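Local coordinates for DegT/DnrJ/EryC1/StrS aminotransferase (Brucella abortus 2308, PDB 4QGR), which probably acts as a pyridoxal-5'-phosphate-dependent transaminase, moving amino groups between substrates, at residues 109-114 and 343-348; 88-93 and 321-326; 225-230 and 240-245. One frame throughout, in Å; residues are numbered along the deposited sequence.

From the N terminus, the chain first meets residues 88-93, after strand 83-88 of the large mixed sheet. Residues 109-114 follow strand 105-109. Much later the chain returns: 321-326 closes contact 2 on 88-93, and 343-348 then closes contact 1 on 109-114. The two loops therefore cross. Contacts 1 and 2 touch each other, with centres about 10 Å apart, and tie the C-terminal part of the chain to neighbouring strand ends. Contact 3 closes a short loop, 225-230 with 240-245, nested inside both. Its centre is about 29 Å from that of contact 2. Both reach the second subunit, and each touches a different cofactor of the dimer.

Contact 1. Residues 109-114 and 343-348; sequences VDVDPD and LPVSES
The first turn of helix 344-348 sits on the carboxylate of Asp110, in the loop that leaves strand 105-109 of the large sheet. Leu343 holds the N-cap position. The N-H groups of the first turn, which have no helix carbonyl to bond to, are met by an acid from a distant part of the chain. Val345 N donates to Asp110 OD2 at 3.0 Å, and Ser346 N donates to Asp110 OD1 at 2.8 Å. Both bonds use the syn lone pairs, so the two oxygens form a fork facing the turn. Ser346 OG adds a third bond, to Asp110 OD1 at 2.7 Å, nearly in line with the C-O bond. Its chi1 of -66° sets OG beside its own backbone N, and both donors of Ser346 reach the same oxygen. Val111 N adds a weak bond to OD1. The serine hydroxyl also accepts from a water that donates to Val109 O, each at 2.7 Å, which links the strand end to the helix.

Apolar groups flank this fork. Leu343 CD2 lies against the backbone at Asp110, 3.3 Å from Asp110 N. Val345 points its CB toward the loop. Val345 CG1 packs 4.0 Å from Val111 CG2 and also touches the backbone and ring of Pro113. Gln122 of helix 120-133 accepts from Asp110 N.

Asp110 is buried, yet its carboxylate is well satisfied. Two backbone N-H groups and a hydroxyl grip it, and it lies at the N-terminal end of the short helix. The partial positive charge there would be expected to help stabilise the negative charge. The three bonds also fix the rotation of the carboxylate, joining helix 344-348 to the loop at the end of strand 105-109 through one acidic group.

Contact 2. Residues 88-93 and 321-326; sequences PSFTFA and IYYVKP. With PLP (pyridoxal-5'-phosphate), chain E.
Phe90 and Tyr323 form the tight centre of this contact. Their rings make a T-shaped pair, with the edge of Tyr323 turned to the face of Phe90. The centroids are 5.5 Å apart and the planes stand at 85°. Tyr323 CD2 lies over the centre of the Phe90 ring. Phe90 CZ also comes within 3.5 Å of Tyr322 O, the carbonyl oxygen of the cis peptide between Tyr322 and Tyr323. One face of the Tyr323 ring lies against the backbone at Thr91, with Thr91 C 3.9 Å from Tyr323 CZ. The opposite face is covered by CB of Tyr322. Phe92 meets Tyr323 OH with its N, at 3.7 Å, and its CB. At the other end Pro326 CB packs against Ser89 OG at 3.3 Å, while that hydroxyl bonds to His328.

The remaining side is looser. No direct hydrogen bond joins the two segments. A water bridges them, donating to Thr91 O at 2.7 Å and to Lys325 O at 3.1 Å. The CB atoms of Val324 and Lys325 point away from 88-93, and both side chains pack on Tyr234 of the second subunit.

Tyr323 OH bonds to Gln173, which binds PLP, so Tyr323 is a second-shell residue. Phe92 CG is anti to its backbone N (chi1 -174°), on the cofactor side, and Phe92 CD2 lies 3.4 Å from PLP C4. Its ring also pairs edge-to-face with His227 of the second subunit. An aromatic side chain against the pyridine ring, backed by loops after strands of a central sheet, is consistent with the cofactor pocket of fold type I aminotransferases.

Contact 3. Residues 225-230 and 240-245; sequences LFHGKG and GINSRL. With PLP (pyridoxal-5'-phosphate), chain G; ACT (acetate ion), chain D.
Leu225 O and Ser243 N join two loop segments that form a single beta bridge, centred on Phe226 and Asn242. The bond is 2.9 Å long and lies in the carbonyl plane. His227, inside the type I' turn from Phe226 to Lys229, donates from N to Ile241 O at 2.8 Å. The bridge carries Asn242 to the subunit interface of this PLP enzyme.

Asn242 runs outward with CG anti to the backbone N (chi1 177°). Its CB rests against the imidazole, 3.9 Å from His227 CE1, and the amide plane is turned 52° from that ring. CG comes close to the phosphate. OD1 takes a water that donates 2.8 Å to Asn242 OD1 and also to Leu225 O, so the amide is tied back to the bridge. ND2 donates to PLP O2P at 2.8 Å with an N-H...O angle of 151°. That cofactor sits in the site of the second subunit, hydrogen-bonded to its Lys199, so each site of the dimer borrows an asparagine. His227 ND1 bonds to Glu97 of the second subunit.

Arg244 crosses Leu225 at about a right angle. Arg244 NH1 comes 3.7 Å from Phe226 CE1, the two side chains crossing obliquely. NH2 makes a salt bridge to Asp206 of the second subunit. An acetate, probably from the crystallisation liquor, is held by two bonds: Arg244 NH1 to O and Arg244 NH2 to OXT, each 3.0 Å.

Contact 1. Residues 109-114 and 343-348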
loop_
_atom_site.group_PDB
_atom_site.type_symbol
_atom_site.label_atom_id
_atom_site.label_comp_id
_atom_site.label_asym_id
_atom_site.label_seq_id
_atom_site.Cartn_x
_atom_site.Cartn_y
_atom_site.Cartn_z
ATOM N N VAL A 109 1.428 25.341 8.028
ATOM C CA VAL A 109 1.054 26.132 9.175
ATOM C C VAL A 109 1.987 25.766 10.316
ATOM O O VAL A 109 2.374 24.611 10.453
ATOM C CB VAL A 109 -0.415 25.851 9.553
ATOM C CG1 VAL A 109 -0.833 26.761 10.727
ATOM C CG2 VAL A 109 -1.278 26.055 8.334
ATOM N N ASP A 110 2.349 26.711 11.161
ATOM C CA ASP A 110 3.265 26.434 12.261
ATOM C C ASP A 110 2.520 25.663 13.341
ATOM O O ASP A 110 1.279 25.509 13.298
ATOM C CB ASP A 110 3.803 27.730 12.882
ATOM C CG ASP A 110 5.217 27.600 13.431
ATOM O OD1 ASP A 110 5.793 26.498 13.437
ATOM O OD2 ASP A 110 5.759 28.668 13.813
ATOM N N VAL A 111 3.293 25.190 14.321
ATOM C CA VAL A 111 2.734 24.538 15.480
ATOM C C VAL A 111 2.939 25.380 16.719
ATOM O O VAL A 111 3.824 26.250 16.806
ATOM C CB VAL A 111 3.315 23.115 15.697
ATOM C CG1 VAL A 111 2.962 22.248 14.524
ATOM C CG2 VAL A 111 4.852 23.155 15.802
ATOM N N ASP A 112 2.081 25.116 17.685
ATOM C CA ASP A 112 2.157 25.697 19.012
ATOM C C ASP A 112 3.447 25.227 19.697
ATOM O O ASP A 112 3.808 24.060 19.569
ATOM C CB ASP A 112 0.959 25.212 19.831
ATOM C CG ASP A 112 0.936 25.779 21.217
ATOM O OD1 ASP A 112 0.424 26.931 21.331
ATOM O OD2 ASP A 112 1.389 25.131 22.200
ATOM N N PRO A 113 4.131 26.129 20.431
ATOM C CA PRO A 113 5.433 25.780 21.035
ATOM C C PRO A 113 5.393 24.804 22.222
ATOM O O PRO A 113 6.466 24.299 22.635
ATOM C CB PRO A 113 6.006 27.133 21.483
ATOM C CG PRO A 113 4.799 27.979 21.712
ATOM C CD PRO A 113 3.811 27.560 20.625
ATOM N N ASP A 114 4.201 24.535 22.750
ATOM C CA ASP A 114 4.015 23.602 23.854
ATOM C C ASP A 114 3.340 22.282 23.459
ATOM O O ASP A 114 3.807 21.194 23.848
ATOM C CB ASP A 114 3.214 24.260 24.976
ATOM C CG ASP A 114 3.879 25.533 25.526
ATOM O OD1 ASP A 114 5.114 25.646 25.568
ATOM O OD2 ASP A 114 3.134 26.467 25.825
ATOM N N LEU A 343 7.298 30.094 9.844
ATOM C CA LEU A 343 7.162 28.941 10.752
ATOM C C LEU A 343 8.308 28.900 11.758
ATOM O O LEU A 343 9.090 27.948 11.770
ATOM C CB LEU A 343 7.128 27.667 9.900
ATOM C CG LEU A 343 6.183 27.731 8.698
ATOM C CD1 LEU A 343 6.411 26.574 7.714
ATOM C CD2 LEU A 343 4.797 27.734 9.258
ATOM N N PRO A 344 8.403 29.928 12.637
ATOM C CA PRO A 344 9.574 29.988 13.521
ATOM C C PRO A 344 9.646 28.841 14.519
ATOM O O PRO A 344 10.764 28.388 14.842
ATOM C CB PRO A 344 9.435 31.355 14.239
ATOM C CG PRO A 344 7.998 31.687 14.134
ATOM C CD PRO A 344 7.567 31.132 12.778
ATOM N N VAL A 345 8.494 28.376 14.998
ATOM C CA VAL A 345 8.485 27.286 15.998
ATOM C C VAL A 345 8.976 26.011 15.318
ATOM O O VAL A 345 9.894 25.331 15.799
ATOM C CB VAL A 345 7.098 27.088 16.647
ATOM C CG1 VAL A 345 7.110 25.943 17.629
ATOM C CG2 VAL A 345 6.621 28.360 17.346
ATOM N N SER A 346 8.377 25.673 14.182
ATOM C CA SER A 346 8.807 24.503 13.427
ATOM C C SER A 346 10.311 24.557 13.086
ATOM O O SER A 346 11.003 23.520 13.068
ATOM C CB SER A 346 8.000 24.408 12.142
ATOM O OG SER A 346 6.613 24.154 12.421
ATOM N N GLU A 347 10.834 25.747 12.823
ATOM C CA GLU A 347 12.235 25.839 12.448
ATOM C C GLU A 347 13.212 25.707 13.630
ATOM O O GLU A 347 14.354 25.245 13.453
ATOM C CB GLU A 347 12.474 27.164 11.688
ATOM C CG GLU A 347 11.872 27.117 10.303
ATOM C CD GLU A 347 12.127 28.362 9.482
ATOM O OE1 GLU A 347 12.902 29.241 9.958
ATOM O OE2 GLU A 347 11.584 28.466 8.360
ATOM N N SER A 348 12.805 26.174 14.798
ATOM C CA SER A 348 13.675 26.152 15.970
ATOM C C SER A 348 13.575 24.882 16.835
ATOM O O SER A 348 14.552 24.502 17.493
ATOM C CB SER A 348 13.428 27.370 16.840
ATOM O OG SER A 348 12.104 27.381 17.278
HETATM O O HOH W 1 4.273 23.048 11.540
#

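Contact 2. Residues 88-93 and 321-326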
loop_
_atom_site.group_PDB
_atom_site.type_symbol
_atom_site.label_atom_id
_atom_site.label_comp_id
_atom_site.label_asym_id
_atom_site.label_seq_id
_atom_site.Cartn_x
_atom_site.Cartn_y
_atom_site.Cartn_z
ATOM N N PRO A 88 0.382 20.845 9.065
ATOM C CA PRO A 88 1.608 21.268 9.734
ATOM C C PRO A 88 2.848 20.916 8.927
ATOM O O PRO A 88 2.819 20.035 8.075
ATOM C CB PRO A 88 1.594 20.460 11.043
ATOM C CG PRO A 88 0.305 19.725 11.075
ATOM C CD PRO A 88 -0.186 19.631 9.677
ATOM N N SER A 89 3.912 21.683 9.147
ATOM C CA SER A 89 5.246 21.324 8.670
ATOM C C SER A 89 5.964 20.425 9.696
ATOM O O SER A 89 6.811 19.603 9.315
ATOM C CB SER A 89 6.037 22.614 8.432
ATOM O OG SER A 89 7.394 22.343 8.152
ATOM N N PHE A 90 5.670 20.597 10.988
ATOM C CA PHE A 90 6.262 19.763 12.025
ATOM C C PHE A 90 5.456 18.481 12.196
ATOM O O PHE A 90 4.601 18.402 13.066
ATOM C CB PHE A 90 6.350 20.548 13.345
ATOM C CG PHE A 90 7.371 20.016 14.292
ATOM C CD1 PHE A 90 8.706 20.210 14.035
ATOM C CD2 PHE A 90 6.983 19.297 15.433
ATOM C CE1 PHE A 90 9.672 19.712 14.878
ATOM C CE2 PHE A 90 7.936 18.787 16.296
ATOM C CZ PHE A 90 9.282 18.989 16.015
ATOM N N THR A 91 5.686 17.525 11.294
ATOM C CA THR A 91 4.993 16.259 11.263
ATOM C C THR A 91 5.763 15.323 10.315
ATOM O O THR A 91 6.726 15.744 9.634
ATOM C CB THR A 91 3.529 16.438 10.790
ATOM O OG1 THR A 91 2.838 15.200 10.869
ATOM C CG2 THR A 91 3.451 17.022 9.348
ATOM N N PHE A 92 5.322 14.068 10.259
ATOM C CA PHE A 92 5.846 13.097 9.308
ATOM C C PHE A 92 5.466 13.455 7.886
ATOM O O PHE A 92 4.387 14.011 7.641
ATOM C CB PHE A 92 5.290 11.717 9.651
ATOM C CG PHE A 92 5.866 10.605 8.826
ATOM C CD1 PHE A 92 7.178 10.173 9.031
ATOM C CD2 PHE A 92 5.097 9.967 7.892
ATOM C CE1 PHE A 92 7.712 9.148 8.251
ATOM C CE2 PHE A 92 5.610 8.941 7.116
ATOM C CZ PHE A 92 6.912 8.510 7.317
ATOM N N ALA A 93 6.341 13.136 6.923
ATOM C CA ALA A 93 6.153 13.578 5.537
ATOM C C ALA A 93 4.779 13.256 4.929
ATOM O O ALA A 93 4.279 13.996 4.108
ATOM C CB ALA A 93 7.234 12.958 4.659
ATOM N N ILE A 321 15.505 12.237 17.863
ATOM C CA ILE A 321 15.005 13.569 17.571
ATOM C C ILE A 321 13.904 13.455 16.533
ATOM O O ILE A 321 14.163 13.052 15.405
ATOM C CB ILE A 321 16.136 14.455 17.001
ATOM C CG1 ILE A 321 17.249 14.603 18.029
ATOM C CG2 ILE A 321 15.607 15.838 16.628
ATOM C CD1 ILE A 321 18.473 15.331 17.499
ATOM N N TYR A 322 12.694 13.798 16.932
ATOM C CA TYR A 322 11.540 13.985 16.042
ATOM C C TYR A 322 11.176 15.492 16.119
ATOM O O TYR A 322 10.637 15.923 17.126
ATOM C CB TYR A 322 10.362 13.137 16.549
ATOM C CG TYR A 322 10.612 11.661 16.402
ATOM C CD1 TYR A 322 10.665 11.078 15.138
ATOM C CD2 TYR A 322 10.786 10.842 17.517
ATOM C CE1 TYR A 322 10.948 9.728 14.993
ATOM C CE2 TYR A 322 11.029 9.493 17.385
ATOM C CZ TYR A 322 11.077 8.933 16.129
ATOM O OH TYR A 322 11.307 7.558 16.003
ATOM N N TYR A 323 11.444 16.319 15.099
ATOM C CA TYR A 323 11.893 15.938 13.771
ATOM C C TYR A 323 13.092 16.793 13.451
ATOM O O TYR A 323 13.181 17.961 13.870
ATOM C CB TYR A 323 10.799 16.205 12.727
ATOM C CG TYR A 323 9.623 15.303 12.916
ATOM C CD1 TYR A 323 9.590 14.068 12.322
ATOM C CD2 TYR A 323 8.534 15.694 13.703
ATOM C CE1 TYR A 323 8.535 13.203 12.533
ATOM C CE2 TYR A 323 7.478 14.841 13.914
ATOM C CZ TYR A 323 7.475 13.609 13.308
ATOM O OH TYR A 323 6.446 12.714 13.494
ATOM N N VAL A 324 14.020 16.211 12.715
ATOM C CA VAL A 324 15.252 16.880 12.413
ATOM C C VAL A 324 15.067 18.022 11.418
ATOM O O VAL A 324 15.747 19.043 11.545
ATOM C CB VAL A 324 16.300 15.857 11.901
ATOM C CG1 VAL A 324 17.525 16.538 11.365
ATOM C CG2 VAL A 324 16.695 14.940 13.062
ATOM N N LYS A 325 14.196 17.816 10.440
ATOM C CA LYS A 325 13.961 18.779 9.365
ATOM C C LYS A 325 12.457 18.878 9.175
ATOM O O LYS A 325 11.841 17.908 8.764
ATOM C CB LYS A 325 14.647 18.316 8.061
ATOM C CG LYS A 325 15.481 19.382 7.429
ATOM C CD LYS A 325 16.242 18.909 6.206
ATOM C CE LYS A 325 16.180 19.978 5.122
ATOM N NZ LYS A 325 17.513 20.153 4.495
ATOM N N PRO A 326 11.857 20.029 9.526
ATOM C CA PRO A 326 10.408 20.180 9.223
ATOM C C PRO A 326 10.155 20.134 7.727
ATOM O O PRO A 326 11.029 20.430 6.935
ATOM C CB PRO A 326 10.061 21.533 9.830
ATOM C CG PRO A 326 11.332 22.306 9.753
ATOM C CD PRO A 326 12.445 21.285 10.013
HETATM N N1 PLP E . 1.040 10.578 9.766
HETATM C C2 PLP E . 1.842 10.676 10.843
HETATM C C2A PLP E . 1.703 11.803 11.837
HETATM C C3 PLP E . 2.825 9.584 11.088
HETATM O O3 PLP E . 3.582 9.646 12.177
HETATM C C4 PLP E . 2.972 8.524 10.056
HETATM C C4A PLP E . 3.826 7.317 10.116
HETATM O O4A PLP E . 4.006 6.697 11.144
HETATM C C5 PLP E . 2.036 8.558 8.923
HETATM C C6 PLP E . 1.111 9.602 8.846
HETATM C C5A PLP E . 2.097 7.503 7.841
HETATM O O4P PLP E . 1.718 6.206 8.324
HETATM P P PLP E . 2.368 4.879 7.691
HETATM O O1P PLP E . 1.510 3.703 8.153
HETATM O O2P PLP E . 2.452 5.066 6.197
HETATM O O3P PLP E . 3.745 4.860 8.375
HETATM O O HOH W 2 9.390 16.158 9.490
#

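Contact 3. Residues 225-230 and 240-245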
loop_
_atom_site.group_PDB
_atom_site.type_symbol
_atom_site.label_atom_id
_atom_site.label_comp_id
_atom_site.label_asym_id
_atom_site.label_seq_id
_atom_site.Cartn_x
_atom_site.Cartn_y
_atom_site.Cartn_z
ATOM N N LEU A 225 -10.510 1.953 -1.848
ATOM C CA LEU A 225 -9.414 1.066 -1.457
ATOM C C LEU A 225 -9.381 -0.212 -2.251
ATOM O O LEU A 225 -8.376 -0.946 -2.193
ATOM C CB LEU A 225 -9.438 0.781 0.047
ATOM C CG LEU A 225 -10.578 -0.111 0.556
ATOM C CD1 LEU A 225 -10.292 -1.584 0.398
ATOM C CD2 LEU A 225 -10.847 0.190 2.009
ATOM N N PHE A 226 -10.436 -0.484 -3.022
ATOM C CA PHE A 226 -10.471 -1.639 -3.909
ATOM C C PHE A 226 -10.751 -1.209 -5.337
ATOM O O PHE A 226 -11.792 -1.563 -5.934
ATOM C CB PHE A 226 -11.449 -2.705 -3.411
ATOM C CG PHE A 226 -11.471 -3.971 -4.267
ATOM C CD1 PHE A 226 -10.318 -4.459 -4.848
ATOM C CD2 PHE A 226 -12.672 -4.641 -4.514
ATOM C CE1 PHE A 226 -10.342 -5.612 -5.631
ATOM C CE2 PHE A 226 -12.703 -5.801 -5.294
ATOM C CZ PHE A 226 -11.534 -6.276 -5.854
ATOM N N HIS A 227 -9.834 -0.373 -5.848
ATOM C CA HIS A 227 -9.879 0.115 -7.243
ATOM C C HIS A 227 -11.170 0.810 -7.661
ATOM O O HIS A 227 -11.558 0.767 -8.829
ATOM C CB HIS A 227 -9.603 -1.048 -8.214
ATOM C CG HIS A 227 -8.352 -1.778 -7.901
ATOM N ND1 HIS A 227 -7.103 -1.245 -8.143
ATOM C CD2 HIS A 227 -8.142 -2.973 -7.311
ATOM C CE1 HIS A 227 -6.180 -2.085 -7.724
ATOM N NE2 HIS A 227 -6.785 -3.140 -7.214
ATOM N N GLY A 228 -11.824 1.500 -6.738
ATOM C CA GLY A 228 -13.011 2.272 -7.071
ATOM C C GLY A 228 -14.217 1.421 -7.489
ATOM O O GLY A 228 -15.005 1.849 -8.339
ATOM N N LYS A 229 -14.320 0.230 -6.888
ATOM C CA LYS A 229 -15.425 -0.713 -7.125
ATOM C C LYS A 229 -16.760 -0.028 -7.002
ATOM O O LYS A 229 -16.991 0.739 -6.080
ATOM C CB LYS A 229 -15.358 -1.856 -6.105
ATOM C CG LYS A 229 -16.331 -2.987 -6.364
ATOM C CD LYS A 229 -16.517 -3.867 -5.139
ATOM C CE LYS A 229 -17.510 -4.991 -5.424
ATOM N NZ LYS A 229 -18.882 -4.483 -5.755
ATOM N N GLY A 230 -17.656 -0.328 -7.934
ATOM C CA GLY A 230 -19.021 0.195 -7.874
ATOM C C GLY A 230 -19.965 -0.742 -7.156
ATOM O O GLY A 230 -19.531 -1.601 -6.395
ATOM N N GLY A 240 -9.398 4.389 -8.144
ATOM C CA GLY A 240 -9.001 4.002 -6.773
ATOM C C GLY A 240 -7.565 3.512 -6.664
ATOM O O GLY A 240 -6.728 3.803 -7.536
ATOM N N ILE A 241 -7.307 2.760 -5.580
ATOM C CA ILE A 241 -6.005 2.170 -5.320
ATOM C C ILE A 241 -6.188 0.742 -4.784
ATOM O O ILE A 241 -7.327 0.235 -4.714
ATOM C CB ILE A 241 -5.195 3.043 -4.356
ATOM C CG1 ILE A 241 -5.926 3.218 -3.013
ATOM C CG2 ILE A 241 -4.883 4.415 -4.953
ATOM C CD1 ILE A 241 -5.043 3.877 -1.970
ATOM N N ASN A 242 -5.082 0.094 -4.420
ATOM C CA ASN A 242 -5.172 -1.161 -3.696
ATOM C C ASN A 242 -4.684 -0.900 -2.296
ATOM O O ASN A 242 -3.482 -0.806 -2.097
ATOM C CB ASN A 242 -4.277 -2.231 -4.327
ATOM C CG ASN A 242 -4.298 -3.550 -3.556
ATOM O OD1 ASN A 242 -4.956 -3.693 -2.535
ATOM N ND2 ASN A 242 -3.552 -4.514 -4.049
ATOM N N SER A 243 -5.592 -0.845 -1.326
ATOM C CA SER A 243 -5.172 -0.531 0.045
ATOM C C SER A 243 -5.957 -1.295 1.092
ATOM O O SER A 243 -6.925 -0.780 1.648
ATOM C CB SER A 243 -5.259 0.963 0.301
ATOM O OG SER A 243 -4.718 1.292 1.548
ATOM N N ARG A 244 -5.515 -2.527 1.358
ATOM C CA ARG A 244 -6.181 -3.451 2.280
ATOM C C ARG A 244 -5.276 -3.757 3.459
ATOM O O ARG A 244 -4.047 -3.855 3.325
ATOM C CB ARG A 244 -6.556 -4.745 1.553
ATOM C CG ARG A 244 -7.573 -4.535 0.437
ATOM C CD ARG A 244 -7.888 -5.814 -0.338
ATOM N NE ARG A 244 -6.782 -6.237 -1.180
ATOM C CZ ARG A 244 -6.893 -6.720 -2.413
ATOM N NH1 ARG A 244 -8.083 -6.844 -3.001
ATOM N NH2 ARG A 244 -5.816 -7.129 -3.035
ATOM N N LEU A 245 -5.896 -3.917 4.630
ATOM C CA LEU A 245 -5.203 -4.528 5.780
ATOM C C LEU A 245 -5.219 -6.041 5.642
ATOM O O LEU A 245 -6.313 -6.647 5.516
ATOM C CB LEU A 245 -5.903 -4.142 7.060
ATOM C CG LEU A 245 -5.329 -4.631 8.400
ATOM C CD1 LEU A 245 -4.041 -3.943 8.654
ATOM C CD2 LEU A 245 -6.307 -4.351 9.546
HETATM N N1 PLP G . -1.962 -6.156 -13.289
HETATM C C2 PLP G . -2.630 -7.308 -13.545
HETATM C C2A PLP G . -2.625 -7.897 -14.939
HETATM C C3 PLP G . -3.323 -8.023 -12.447
HETATM O O3 PLP G . -3.961 -9.189 -12.661
HETATM C C4 PLP G . -3.329 -7.411 -11.097
HETATM C C4A PLP G . -3.939 -8.047 -9.924
HETATM O O4A PLP G . -4.236 -9.206 -9.984
HETATM C C5 PLP G . -2.575 -6.167 -10.931
HETATM C C6 PLP G . -1.948 -5.597 -12.057
HETATM C C5A PLP G . -2.573 -5.505 -9.553
HETATM O O4P PLP G . -1.848 -6.298 -8.605
HETATM P P PLP G . -2.261 -6.245 -7.066
HETATM O O1P PLP G . -1.066 -6.859 -6.360
HETATM O O2P PLP G . -2.591 -4.813 -6.641
HETATM O O3P PLP G . -3.508 -7.149 -7.025
HETATM C C ACT D . -6.709 -7.941 -6.391
HETATM O O ACT D . -7.831 -7.796 -5.828
HETATM O OXT ACT D . -5.718 -7.275 -6.066
HETATM C CH3 ACT D . -6.543 -8.956 -7.491
HETATM O O HOH W 3 -7.716 -3.564 -2.789
#